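Local coordinates for protein carbohydrate binding module (Uncultured bacterium, PDB 2W3J) that probably binds uronic acid sugars as a calcium-carrying carbohydrate-binding module of family 35, at residues F4-V9 against T26-I31; S13-I18 against G38-W43; L45-A50 against I99-G104; A66-V71 against T80-T85; V72-Q77 against G104-K109. All blocks are in the same frame, centred on the assembly; numbering follows the deposited sequence. Where two conformers were deposited one is given.

Contact 1 of 5, residues F4-V9 against T26-I31. With CA (calcium ion), chain C.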
# COMPACT_ATOMS: atom_id res chain seq x y z
N PHE A 4 -6.33 -5.67 2.50
CA PHE A 4 -5.25 -5.76 3.49
C PHE A 4 -5.19 -4.47 4.34
O PHE A 4 -4.97 -3.41 3.79
CB PHE A 4 -3.88 -5.89 2.78
CG PHE A 4 -3.71 -7.22 2.07
CD1 PHE A 4 -2.97 -8.22 2.66
CD2 PHE A 4 -4.28 -7.43 0.81
CE1 PHE A 4 -2.79 -9.47 2.00
CE2 PHE A 4 -4.12 -8.67 0.16
CZ PHE A 4 -3.38 -9.67 0.78
N GLU A 5 -5.40 -4.61 5.64
CA GLU A 5 -5.37 -3.51 6.60
C GLU A 5 -4.11 -3.62 7.45
O GLU A 5 -3.57 -4.72 7.71
CB GLU A 5 -6.60 -3.62 7.52
CG GLU A 5 -7.90 -3.51 6.76
CD GLU A 5 -8.24 -2.08 6.36
OE1 GLU A 5 -7.51 -1.14 6.77
OE2 GLU A 5 -9.26 -1.88 5.65
N GLU A 6 -3.66 -2.47 7.96
CA GLU A 6 -2.59 -2.51 8.93
C GLU A 6 -2.98 -3.32 10.17
O GLU A 6 -4.16 -3.39 10.55
CB GLU A 6 -2.20 -1.07 9.29
CG GLU A 6 -3.23 -0.29 10.10
CD GLU A 6 -4.58 -0.08 9.39
OE1 GLU A 6 -4.61 0.08 8.14
OE2 GLU A 6 -5.62 -0.04 10.10
N SER A 7 -1.98 -3.97 10.76
CA SER A 7 -2.15 -4.78 11.96
C SER A 7 -3.08 -6.00 11.75
O SER A 7 -3.59 -6.57 12.72
CB SER A 7 -2.63 -3.93 13.14
OG SER A 7 -1.84 -2.75 13.26
N ALA A 8 -3.33 -6.36 10.51
CA ALA A 8 -4.13 -7.56 10.25
C ALA A 8 -3.17 -8.53 9.57
O ALA A 8 -2.13 -8.11 9.07
CB ALA A 8 -5.33 -7.24 9.34
N VAL A 9 -3.51 -9.83 9.53
CA VAL A 9 -2.63 -10.78 8.86
C VAL A 9 -2.41 -10.34 7.41
O VAL A 9 -3.32 -9.83 6.76
CB VAL A 9 -3.20 -12.26 8.97
CG1 VAL A 9 -4.49 -12.40 8.19
CG2 VAL A 9 -2.20 -13.24 8.46
N THR A 26 -10.41 2.81 6.91
CA THR A 26 -11.04 1.54 7.20
C THR A 26 -10.13 0.75 8.15
O THR A 26 -8.98 1.12 8.38
CB THR A 26 -11.30 0.73 5.93
OG1 THR A 26 -10.06 0.52 5.25
CG2 THR A 26 -12.27 1.46 5.01
N GLY A 27 -10.64 -0.31 8.76
CA GLY A 27 -9.85 -0.99 9.78
C GLY A 27 -9.61 -0.06 10.96
O GLY A 27 -10.48 0.78 11.28
N THR A 28 -8.46 -0.20 11.60
CA THR A 28 -8.13 0.55 12.83
C THR A 28 -7.54 1.93 12.56
O THR A 28 -7.41 2.77 13.47
CB THR A 28 -7.07 -0.23 13.72
OG1 THR A 28 -5.77 -0.24 13.07
CG2 THR A 28 -7.49 -1.62 13.98
N GLY A 29 -7.11 2.18 11.32
CA GLY A 29 -6.32 3.40 11.11
C GLY A 29 -5.60 3.32 9.79
O GLY A 29 -6.10 2.73 8.85
N PHE A 30 -4.41 3.90 9.74
CA PHE A 30 -3.67 3.93 8.48
C PHE A 30 -2.21 4.08 8.85
O PHE A 30 -1.88 4.35 10.02
CB PHE A 30 -4.10 5.14 7.63
CG PHE A 30 -4.12 6.45 8.38
CD1 PHE A 30 -2.97 7.23 8.50
CD2 PHE A 30 -5.31 6.90 8.96
CE1 PHE A 30 -2.98 8.45 9.20
CE2 PHE A 30 -5.32 8.15 9.63
CZ PHE A 30 -4.15 8.91 9.74
N ILE A 31 -1.34 3.90 7.86
CA ILE A 31 0.10 4.09 8.06
C ILE A 31 0.50 5.55 7.81
O ILE A 31 0.17 6.11 6.79
CB ILE A 31 0.91 3.19 7.13
CG1 ILE A 31 0.57 1.70 7.38
CG2 ILE A 31 2.42 3.45 7.29
CD1 ILE A 31 0.63 1.26 8.84
CA CA C . -6.83 1.09 7.28
O HOH W 1 -7.01 -2.68 10.97
O HOH W 2 -3.39 -1.04 14.60

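Contact 2 of 5, residues S13-I18 against G38-W43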
# COMPACT_ATOMS: atom_id res chain seq x y z
N SER A 13 5.18 -4.90 7.83
CA SER A 13 5.99 -3.86 8.47
C SER A 13 5.69 -2.52 7.84
O SER A 13 5.16 -2.43 6.73
CB SER A 13 7.52 -4.17 8.36
OG SER A 13 7.94 -4.13 7.01
N ASN A 14 6.04 -1.46 8.56
CA ASN A 14 5.91 -0.11 8.03
C ASN A 14 6.92 0.79 8.69
O ASN A 14 7.23 0.64 9.89
CB ASN A 14 4.52 0.50 8.31
CG ASN A 14 4.18 0.56 9.81
OD1 ASN A 14 3.86 -0.45 10.41
ND2 ASN A 14 4.21 1.77 10.40
N SER A 15 7.40 1.74 7.91
CA SER A 15 8.10 2.88 8.48
C SER A 15 7.11 3.76 9.23
O SER A 15 5.90 3.74 8.97
CB SER A 15 8.75 3.68 7.34
OG SER A 15 9.70 2.86 6.71
N GLY A 16 7.61 4.54 10.18
CA GLY A 16 6.70 5.50 10.81
C GLY A 16 5.78 4.85 11.83
O GLY A 16 6.20 3.99 12.60
N VAL A 17 4.52 5.29 11.85
CA VAL A 17 3.59 4.86 12.89
C VAL A 17 2.25 4.48 12.27
O VAL A 17 1.98 4.77 11.08
CB VAL A 17 3.34 6.01 13.92
CG1 VAL A 17 4.66 6.49 14.52
CG2 VAL A 17 2.60 7.16 13.28
N ILE A 18 1.41 3.85 13.07
CA ILE A 18 0.03 3.65 12.68
C ILE A 18 -0.74 4.75 13.41
O ILE A 18 -0.43 5.08 14.57
CB ILE A 18 -0.43 2.25 13.12
CG1 ILE A 18 0.39 1.17 12.36
CG2 ILE A 18 -1.95 2.06 12.97
CD1 ILE A 18 0.22 -0.20 12.90
N GLY A 38 12.62 6.41 0.80
CA GLY A 38 12.72 5.00 1.15
C GLY A 38 11.75 4.51 2.23
O GLY A 38 11.75 3.33 2.57
N ALA A 39 11.00 5.42 2.86
CA ALA A 39 9.98 4.98 3.82
C ALA A 39 9.07 3.95 3.09
O ALA A 39 8.65 4.18 1.97
CB ALA A 39 9.14 6.16 4.29
N SER A 40 8.78 2.85 3.79
CA SER A 40 8.11 1.71 3.16
C SER A 40 7.02 1.05 3.97
O SER A 40 6.93 1.19 5.19
CB SER A 40 9.14 0.62 2.84
OG SER A 40 9.71 0.08 4.02
N ILE A 41 6.20 0.27 3.25
CA ILE A 41 5.23 -0.62 3.86
C ILE A 41 5.38 -1.94 3.12
O ILE A 41 5.62 -1.93 1.89
CB ILE A 41 3.82 -0.11 3.63
CG1 ILE A 41 3.63 1.23 4.33
CG2 ILE A 41 2.82 -1.15 4.20
CD1 ILE A 41 2.26 1.92 3.93
N VAL A 42 5.28 -3.05 3.85
CA VAL A 42 5.43 -4.39 3.26
C VAL A 42 4.24 -5.25 3.62
O VAL A 42 3.82 -5.29 4.78
CB VAL A 42 6.70 -5.07 3.81
CG1 VAL A 42 6.85 -6.49 3.23
CG2 VAL A 42 7.95 -4.22 3.46
N TRP A 43 3.73 -5.96 2.62
CA TRP A 43 2.62 -6.91 2.79
C TRP A 43 3.04 -8.28 2.25
O TRP A 43 4.02 -8.39 1.48
CB TRP A 43 1.43 -6.47 1.96
CG TRP A 43 0.79 -5.13 2.36
CD1 TRP A 43 -0.19 -4.94 3.30
CD2 TRP A 43 1.05 -3.86 1.77
NE1 TRP A 43 -0.57 -3.60 3.31
CE2 TRP A 43 0.18 -2.92 2.39
CE3 TRP A 43 1.92 -3.41 0.76
CZ2 TRP A 43 0.16 -1.58 2.04
CZ3 TRP A 43 1.90 -2.06 0.41
CH2 TRP A 43 1.03 -1.16 1.06
O HOH W 3 8.69 -1.43 6.19

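Contact 3 of 5, residues L45-A50 against I99-G104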
# COMPACT_ATOMS: atom_id res chain seq x y z
N LEU A 45 1.14 -11.89 0.60
CA LEU A 45 -0.10 -12.51 0.15
C LEU A 45 0.17 -13.82 -0.56
O LEU A 45 1.29 -14.06 -1.02
CB LEU A 45 -0.87 -11.58 -0.79
CG LEU A 45 -0.45 -11.26 -2.23
CD1 LEU A 45 -0.57 -12.45 -3.19
CD2 LEU A 45 -1.27 -10.10 -2.75
N SER A 46 -0.87 -14.63 -0.69
CA SER A 46 -0.79 -15.84 -1.49
C SER A 46 -1.74 -15.72 -2.66
O SER A 46 -2.85 -15.20 -2.51
CB SER A 46 -1.18 -17.07 -0.67
OG SER A 46 -0.31 -17.24 0.42
N ALA A 47 -1.30 -16.19 -3.83
CA ALA A 47 -2.13 -16.24 -5.03
C ALA A 47 -2.25 -17.72 -5.47
O ALA A 47 -1.27 -18.46 -5.44
CB ALA A 47 -1.52 -15.42 -6.14
N ALA A 48 -3.44 -18.13 -5.88
CA ALA A 48 -3.64 -19.51 -6.37
C ALA A 48 -2.96 -19.74 -7.74
O ALA A 48 -2.48 -20.84 -8.02
CB ALA A 48 -5.12 -19.84 -6.43
N SER A 49 -2.91 -18.73 -8.59
CA SER A 49 -2.22 -18.93 -9.85
C SER A 49 -1.46 -17.69 -10.27
O SER A 49 -1.74 -16.58 -9.79
CB SER A 49 -3.19 -19.35 -10.95
OG SER A 49 -4.10 -18.31 -11.22
N ALA A 50 -0.48 -17.90 -11.15
CA ALA A 50 0.35 -16.82 -11.65
C ALA A 50 -0.34 -16.08 -12.77
O ALA A 50 -0.68 -16.66 -13.81
CB ALA A 50 1.69 -17.35 -12.10
N ILE A 99 -0.31 -5.69 -10.98
CA ILE A 99 0.87 -6.33 -10.45
C ILE A 99 0.95 -7.82 -10.84
O ILE A 99 -0.05 -8.55 -10.77
CB ILE A 99 0.96 -6.18 -8.92
CG1 ILE A 99 -0.27 -6.78 -8.23
CG2 ILE A 99 1.05 -4.70 -8.53
CD1 ILE A 99 -0.12 -6.88 -6.68
N PRO A 100 2.14 -8.27 -11.26
CA PRO A 100 2.35 -9.68 -11.57
C PRO A 100 2.56 -10.47 -10.30
O PRO A 100 3.47 -10.19 -9.53
CB PRO A 100 3.62 -9.68 -12.43
CG PRO A 100 4.42 -8.46 -11.90
CD PRO A 100 3.34 -7.44 -11.55
N LEU A 101 1.72 -11.48 -10.08
CA LEU A 101 1.87 -12.35 -8.94
C LEU A 101 2.18 -13.76 -9.37
O LEU A 101 1.74 -14.21 -10.44
CB LEU A 101 0.59 -12.36 -8.09
CG LEU A 101 0.19 -11.00 -7.51
CD1 LEU A 101 -1.13 -11.13 -6.74
CD2 LEU A 101 1.34 -10.51 -6.58
N LYS A 102 2.94 -14.46 -8.55
CA LYS A 102 3.28 -15.85 -8.78
C LYS A 102 2.36 -16.73 -7.96
O LYS A 102 1.78 -16.27 -6.96
CB LYS A 102 4.73 -16.10 -8.33
CG LYS A 102 5.78 -15.24 -9.01
CD LYS A 102 7.17 -15.89 -8.93
CE LYS A 102 8.04 -15.38 -7.79
NZ LYS A 102 9.02 -14.33 -8.25
N ALA A 103 2.23 -18.00 -8.33
CA ALA A 103 1.51 -18.91 -7.47
C ALA A 103 2.25 -19.07 -6.15
O ALA A 103 3.47 -19.19 -6.13
CB ALA A 103 1.31 -20.30 -8.17
N GLY A 104 1.53 -19.06 -5.03
CA GLY A 104 2.15 -19.23 -3.72
C GLY A 104 2.35 -17.85 -3.10
O GLY A 104 1.61 -16.93 -3.40

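Contact 4 of 5, residues A66-V71 against T80-T85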
# COMPACT_ATOMS: atom_id res chain seq x y z
N ALA A 66 2.59 15.96 -4.33
CA ALA A 66 2.42 14.53 -4.56
C ALA A 66 3.48 13.79 -3.75
O ALA A 66 4.49 14.39 -3.38
CB ALA A 66 2.52 14.21 -6.05
N ARG A 67 3.22 12.53 -3.40
CA ARG A 67 4.19 11.74 -2.65
C ARG A 67 4.52 10.50 -3.44
O ARG A 67 4.07 9.40 -3.14
CB ARG A 67 3.64 11.38 -1.28
CG ARG A 67 3.51 12.62 -0.40
CD ARG A 67 3.18 12.28 1.03
NE ARG A 67 2.85 13.52 1.76
CZ ARG A 67 2.45 13.53 3.02
NH1 ARG A 67 2.38 12.39 3.70
NH2 ARG A 67 2.14 14.70 3.62
N ARG A 68 5.30 10.68 -4.49
CA ARG A 68 5.60 9.57 -5.39
C ARG A 68 6.20 8.39 -4.65
O ARG A 68 7.01 8.54 -3.74
CB ARG A 68 6.48 10.07 -6.55
CG ARG A 68 5.76 11.10 -7.41
CD ARG A 68 6.55 11.51 -8.68
NE ARG A 68 6.75 10.41 -9.63
CZ ARG A 68 5.86 10.05 -10.55
NH1 ARG A 68 4.69 10.68 -10.63
NH2 ARG A 68 6.13 9.06 -11.38
N ALA A 69 5.80 7.17 -5.06
CA ALA A 69 6.31 5.96 -4.42
C ALA A 69 6.30 4.82 -5.42
O ALA A 69 5.46 4.79 -6.31
CB ALA A 69 5.42 5.56 -3.23
N THR A 70 7.18 3.87 -5.24
CA THR A 70 7.29 2.75 -6.18
C THR A 70 6.68 1.50 -5.59
O THR A 70 6.93 1.18 -4.43
CB THR A 70 8.77 2.44 -6.51
OG1 THR A 70 9.47 3.64 -6.83
CG2 THR A 70 8.89 1.40 -7.66
N VAL A 71 5.91 0.80 -6.41
CA VAL A 71 5.33 -0.49 -6.05
C VAL A 71 6.36 -1.56 -6.45
O VAL A 71 6.77 -1.61 -7.62
CB VAL A 71 4.01 -0.72 -6.80
CG1 VAL A 71 3.43 -2.12 -6.50
CG2 VAL A 71 3.00 0.39 -6.40
N THR A 80 5.96 3.33 -10.67
CA THR A 80 5.97 4.46 -9.73
C THR A 80 4.65 5.14 -9.86
O THR A 80 4.22 5.42 -10.96
CB THR A 80 7.10 5.45 -10.03
OG1 THR A 80 8.34 4.77 -9.84
CG2 THR A 80 7.03 6.63 -9.03
N LEU A 81 3.98 5.36 -8.72
CA LEU A 81 2.69 5.99 -8.67
C LEU A 81 2.86 7.38 -8.07
O LEU A 81 3.75 7.59 -7.26
CB LEU A 81 1.71 5.18 -7.78
CG LEU A 81 1.44 3.73 -8.21
CD1 LEU A 81 0.42 3.05 -7.27
CD2 LEU A 81 0.95 3.74 -9.63
N ASP A 82 2.01 8.31 -8.47
CA ASP A 82 2.16 9.72 -8.11
C ASP A 82 1.67 10.03 -6.67
O ASP A 82 2.31 10.80 -5.95
CB ASP A 82 1.36 10.56 -9.09
CG ASP A 82 1.75 12.03 -9.06
OD1 ASP A 82 2.97 12.34 -9.11
OD2 ASP A 82 0.81 12.89 -8.99
N PHE A 83 0.51 9.47 -6.29
CA PHE A 83 -0.13 9.85 -5.00
C PHE A 83 -0.29 11.36 -4.84
O PHE A 83 0.31 11.98 -3.97
CB PHE A 83 0.66 9.28 -3.82
CG PHE A 83 0.66 7.78 -3.76
CD1 PHE A 83 -0.41 7.09 -3.16
CD2 PHE A 83 1.72 7.06 -4.28
CE1 PHE A 83 -0.39 5.67 -3.09
CE2 PHE A 83 1.72 5.66 -4.23
CZ PHE A 83 0.66 4.97 -3.64
N PRO A 84 -1.09 11.95 -5.70
CA PRO A 84 -1.25 13.39 -5.74
C PRO A 84 -1.91 13.90 -4.48
O PRO A 84 -2.64 13.15 -3.80
CB PRO A 84 -2.19 13.60 -6.92
CG PRO A 84 -2.98 12.33 -7.01
CD PRO A 84 -1.93 11.28 -6.71
N THR A 85 -1.67 15.17 -4.17
CA THR A 85 -2.44 15.81 -3.12
C THR A 85 -3.78 16.36 -3.63
O THR A 85 -3.89 16.83 -4.77
CB THR A 85 -1.65 16.93 -2.46
OG1 THR A 85 -2.50 17.62 -1.54
CG2 THR A 85 -1.18 17.97 -3.51

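Contact 5 of 5, residues V72-Q77 against G104-K109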
# COMPACT_ATOMS: atom_id res chain seq x y z
N VAL A 72 6.80 -2.34 -5.47
CA VAL A 72 7.77 -3.41 -5.65
C VAL A 72 7.06 -4.74 -5.42
O VAL A 72 6.44 -4.93 -4.38
CB VAL A 72 8.90 -3.28 -4.62
CG1 VAL A 72 9.93 -4.42 -4.79
CG2 VAL A 72 9.58 -1.91 -4.76
N VAL A 73 7.17 -5.68 -6.35
CA VAL A 73 6.48 -6.96 -6.12
C VAL A 73 7.50 -8.08 -6.27
O VAL A 73 8.20 -8.12 -7.30
CB VAL A 73 5.30 -7.14 -7.10
CG1 VAL A 73 4.64 -8.52 -6.91
CG2 VAL A 73 4.26 -5.99 -6.93
N ASN A 74 7.63 -8.89 -5.24
CA ASN A 74 8.64 -9.96 -5.22
C ASN A 74 10.04 -9.42 -5.50
O ASN A 74 10.80 -9.99 -6.30
CB ASN A 74 8.25 -11.04 -6.21
CG ASN A 74 6.97 -11.72 -5.81
OD1 ASN A 74 6.11 -12.00 -6.65
ND2 ASN A 74 6.84 -11.97 -4.52
N ASP A 75 10.35 -8.28 -4.86
CA ASP A 75 11.68 -7.67 -4.94
C ASP A 75 11.97 -6.98 -6.28
O ASP A 75 13.10 -6.53 -6.51
CB ASP A 75 12.75 -8.72 -4.61
CG ASP A 75 13.76 -8.22 -3.58
OD1 ASP A 75 13.65 -7.06 -3.12
OD2 ASP A 75 14.67 -9.00 -3.24
N SER A 76 10.97 -6.86 -7.15
CA SER A 76 11.12 -6.19 -8.44
C SER A 76 10.28 -4.91 -8.52
O SER A 76 9.08 -4.92 -8.21
CB SER A 76 10.70 -7.13 -9.58
OG SER A 76 10.37 -6.40 -10.75
N GLN A 77 10.89 -3.81 -8.98
CA GLN A 77 10.14 -2.56 -9.17
C GLN A 77 9.15 -2.65 -10.31
O GLN A 77 9.51 -2.92 -11.46
CB GLN A 77 11.06 -1.37 -9.43
CG GLN A 77 12.05 -1.14 -8.33
CD GLN A 77 12.95 0.04 -8.68
OE1 GLN A 77 12.49 1.07 -9.20
NE2 GLN A 77 14.23 -0.10 -8.41
N GLY A 104 1.53 -19.06 -5.03
CA GLY A 104 2.15 -19.23 -3.72
C GLY A 104 2.35 -17.85 -3.10
O GLY A 104 1.61 -16.93 -3.40
N THR A 105 3.35 -17.73 -2.24
CA THR A 105 3.57 -16.48 -1.47
C THR A 105 4.22 -15.40 -2.31
O THR A 105 5.16 -15.66 -3.08
CB THR A 105 4.41 -16.77 -0.23
OG1 THR A 105 3.72 -17.74 0.57
CG2 THR A 105 4.67 -15.48 0.62
N ASN A 106 3.74 -14.16 -2.16
CA ASN A 106 4.26 -13.02 -2.89
C ASN A 106 4.49 -11.90 -1.88
O ASN A 106 3.80 -11.82 -0.88
CB ASN A 106 3.24 -12.49 -3.88
CG ASN A 106 3.02 -13.43 -5.06
OD1 ASN A 106 3.61 -13.27 -6.12
ND2 ASN A 106 2.15 -14.43 -4.86
N SER A 107 5.47 -11.03 -2.15
CA SER A 107 5.64 -9.84 -1.30
C SER A 107 5.26 -8.62 -2.13
O SER A 107 5.48 -8.57 -3.35
CB SER A 107 7.08 -9.73 -0.79
OG SER A 107 7.96 -9.61 -1.89
N ILE A 108 4.68 -7.60 -1.47
CA ILE A 108 4.40 -6.35 -2.11
C ILE A 108 4.97 -5.29 -1.17
O ILE A 108 4.78 -5.39 0.03
CB ILE A 108 2.88 -6.10 -2.24
CG1 ILE A 108 2.21 -7.18 -3.11
CG2 ILE A 108 2.65 -4.71 -2.81
CD1 ILE A 108 0.70 -6.89 -3.33
N LYS A 109 5.72 -4.35 -1.73
CA LYS A 109 6.29 -3.27 -0.93
C LYS A 109 5.99 -1.94 -1.63
O LYS A 109 5.98 -1.83 -2.86
CB LYS A 109 7.81 -3.51 -0.71
CG LYS A 109 8.52 -2.50 0.19
CD LYS A 109 10.02 -2.95 0.40
CE LYS A 109 10.76 -2.15 1.52
NZ LYS A 109 12.18 -2.67 1.79
O HOH W 4 8.68 -7.02 -2.84

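Contact 1 of 5, residues F4-V9 against T26-I31
A calcium ion of this beta-sandwich module is held between residues 4-9 and the type II' turn that runs from Thr26 to Gly29. Thr26 works twice: its carbonyl O ligates the metal at 2.4 Å, and its OG1 donates to OE2 of Glu5 at 2.6 Å, entering on the syn lone pair. That bond helps fix the rotation of the Glu5 carboxylate, whose OE1 faces the calcium at 2.4 Å. At Gly27 the chain takes a positive phi, and a CB there would run into Glu5 OE1. Thr28 OG1 then donates to the anti lone pair of Glu6 OE2 over 3.0 Å, and Thr28 N adds a weak bond to the same oxygen. Glu6 gets there with CG in the crowded place between its backbone N and carbonyl carbon (chi1 69°) and a bend at chi2, which sets OE1 2.6 Å from the calcium. Gly29 contributes its carbonyl O to the metal, and Asp122 completes the site through O and OD1. An alanine in place of Glu6 would remove a calcium ligand and the acceptor for Thr28, and would probably weaken metal binding and loosen the turn. Phe30 turns away from residues 4-9, setting its ring edge-to-face with Trp92. Ile31 reaches residues 4-9 only with the end of its side chain, CD1 lying 3.7 Å from Glu6 CB.

Contact 2 of 5, residues S13-I18 against G38-W43
Ser15 holds its OG anti to its own carbonyl carbon (chi1 -63°), which aims the hydroxyl oxygen at the N-H of Ser40, while Ser13 and Ser40 both tuck OG between backbone N and carbonyl carbon (chi1 65° in each). The first setting gives a nearly straight bond, Ser40 N to Ser15 OG at 3.1 Å. The second pair is joined by one water, 2.9 Å from Ser13 OG and 2.8 Å from Ser40 OG. Beneath these side chains lies an antiparallel ladder that attaches strand 11-14 to strand 40-47 in one sheet of the beta-sandwich. Ser13 and Val42 form a hydrogen-bonded pair, with Val42 N 2.9 Å from Ser13 O and a weak bond back from Ser13 N to Val42 O. Past the non-hydrogen-bonded pair Asn14 and Ile41, Ser15 N meets Ser40 O at 2.8 Å, nearly along the C=O axis. Ser13 shares a face with Val42, and its OG rests 3.6 Å from Val42 CG2. On the other face Ile41 packs against Ile31 and Ile121, while Asn14 touches it with CB alone and turns its amide away from strand 40-47 to the chain just past its own strand, where ND2 donates to Ser15 O at 3.0 Å from above the carbonyl plane.

Contact 3 of 5, residues L45-A50 against I99-G104
Two backbone hydrogen bonds form the centre of this contact, closing a single antiparallel hydrogen-bonded pair between Ala47 and Gly104. Ala47 N reaches Gly104 O at 3.0 Å, in the carbonyl plane and on a lone pair; the return bond, Gly104 N to Ala47 O, is 2.9 Å and also lies in the plane of its carbonyl. The methyl of Ala47 points to one face of that pair and touches Lys102 O at 3.5 Å. Beside it the two leucines meet tip to tip, Leu45 CD1 against Leu101 CD1 at 3.8 Å, with the side chains crossing at about a right angle. Leu45 gets there from the crowded first torsion, CG between backbone N and carbonyl carbon (chi1 72°), whereas Leu101 keeps CG beside its backbone N. Farther along, Ala50 CA approaches Leu101 O at 3.2 Å in a CA-H...O contact, and the Ala103 methyl lies 3.8 Å from Ala48 O. Gly104 needs to be glycine, because its backbone angles (phi 98°) would jam a CB against the preceding carbonyl. In the next shell, Ile131 packs on both Ala47 and Leu101, and the backbone of Leu101 is bonded to Lys51. Tyr53 OH holds Ser49 O. Each segment leaves a strand of one sheet for a strand of the other, 40-47 to 51-60 and 93-101 to 104-112, so the two form neighbouring beta-arches at one end of a beta-sandwich.

Contact 4 of 5, residues A66-V71 against T80-T85
Strands 69-73 and 76-81 make a beta hairpin of the sandwich, and this contact covers its open end and the chain just beyond. Backbone bonds come first. Ala69 and Leu81 form a hydrogen-bonded antiparallel pair, Ala69 N to Leu81 O at 3.0 Å and Leu81 N to Ala69 O at 2.9 Å, both nearly along the C=O axis. Arg67 N carries the pairing on to Phe83 O at 3.0 Å, but from above that carbonyl plane.

The charged interaction is a salt bridge on the outer side: Arg68, bent at chi3, puts NH1 2.8 Å from Asp82 OD1. The oxygen lies at the guanidinium edge, with the two planes 50° apart. An alanine in place of Asp82 would remove this acceptor and would probably leave the Arg68 guanidinium less firmly placed. Next to it, the OG1 atoms of Thr70 and Thr80 are both hydrogen-bonded to Glu113 OE2.

Apolar packing lies on the other face, where Val71 CG2 touches Leu81 CD1 at 3.8 Å. Phe83, at positive phi (52°), turns its side chain under the hairpin, edge-to-face with Phe59, and its CE2 sits 3.8 Å from Ala69 CB.

Contact 5 of 5, residues V72-Q77 against G104-K109
The backbones of strands 69-73 and 104-112 run antiparallel here, with Val72 and Lys109 as a hydrogen-bonded pair: Val72 N to Lys109 O and Lys109 N to Val72 O both measure 2.8 Å, each donor in the plane of the carbonyl it meets. Strand 69-73 then ends in the tight type I' turn of a beta hairpin, from Val73 to Ser76, and Asn74 N at its first corner still reaches Ser107 O at 2.9 Å, from above that carbonyl plane. On the face of the sheet turned to the other half of the sandwich, Val73 and Ile108 form a non-hydrogen-bonded pair and pack on Ile99. Val73 sets CG1 anti to its backbone N (chi1 176°), which brings that methyl to 3.7 Å from Ser107 O. On the outer face Val72 and Lys109 touch CB to CB at 4.1 Å. Beyond CG the lysine chain runs out extended, away from the hairpin and along Ser40 and Val42 of the neighbouring strand. Asn74 carries its side chain, CG beside the backbone N, toward Asn106, where the two amide groups cross obliquely with their planes 37° apart. The Asn106 amide is held from outside the two segments, its OD1 accepting from Lys102 N. Ser107 holds OG between its backbone N and carbonyl carbon, the position that lets it share a water with the turn: the water lies 2.9 Å from Ser107 OG and accepts from Asp75 N at 2.9 Å.

From the N terminus, contact 1 closes the first loop, from strand 2-5 to strand 30-32. Contact 2 crosses it, starting before that loop closes and attaching strand 11-14 to strand 40-47; the two meet where Ile18 packs on Ile31. Contact 3 starts farther along strand 40-47 and closes the longest loop, bringing together two passages between the sheets. Contact 4 lies wholly within that loop, at the open end of hairpin 69-73/76-81. Contact 5 crosses both, fixing the turn end of this hairpin to strand 104-112 and sharing Gly104 with contact 3. Strand 104-112 also lies beside strand 40-47, where Trp43 N approaches Ile108 O, linking contacts 2 and 5.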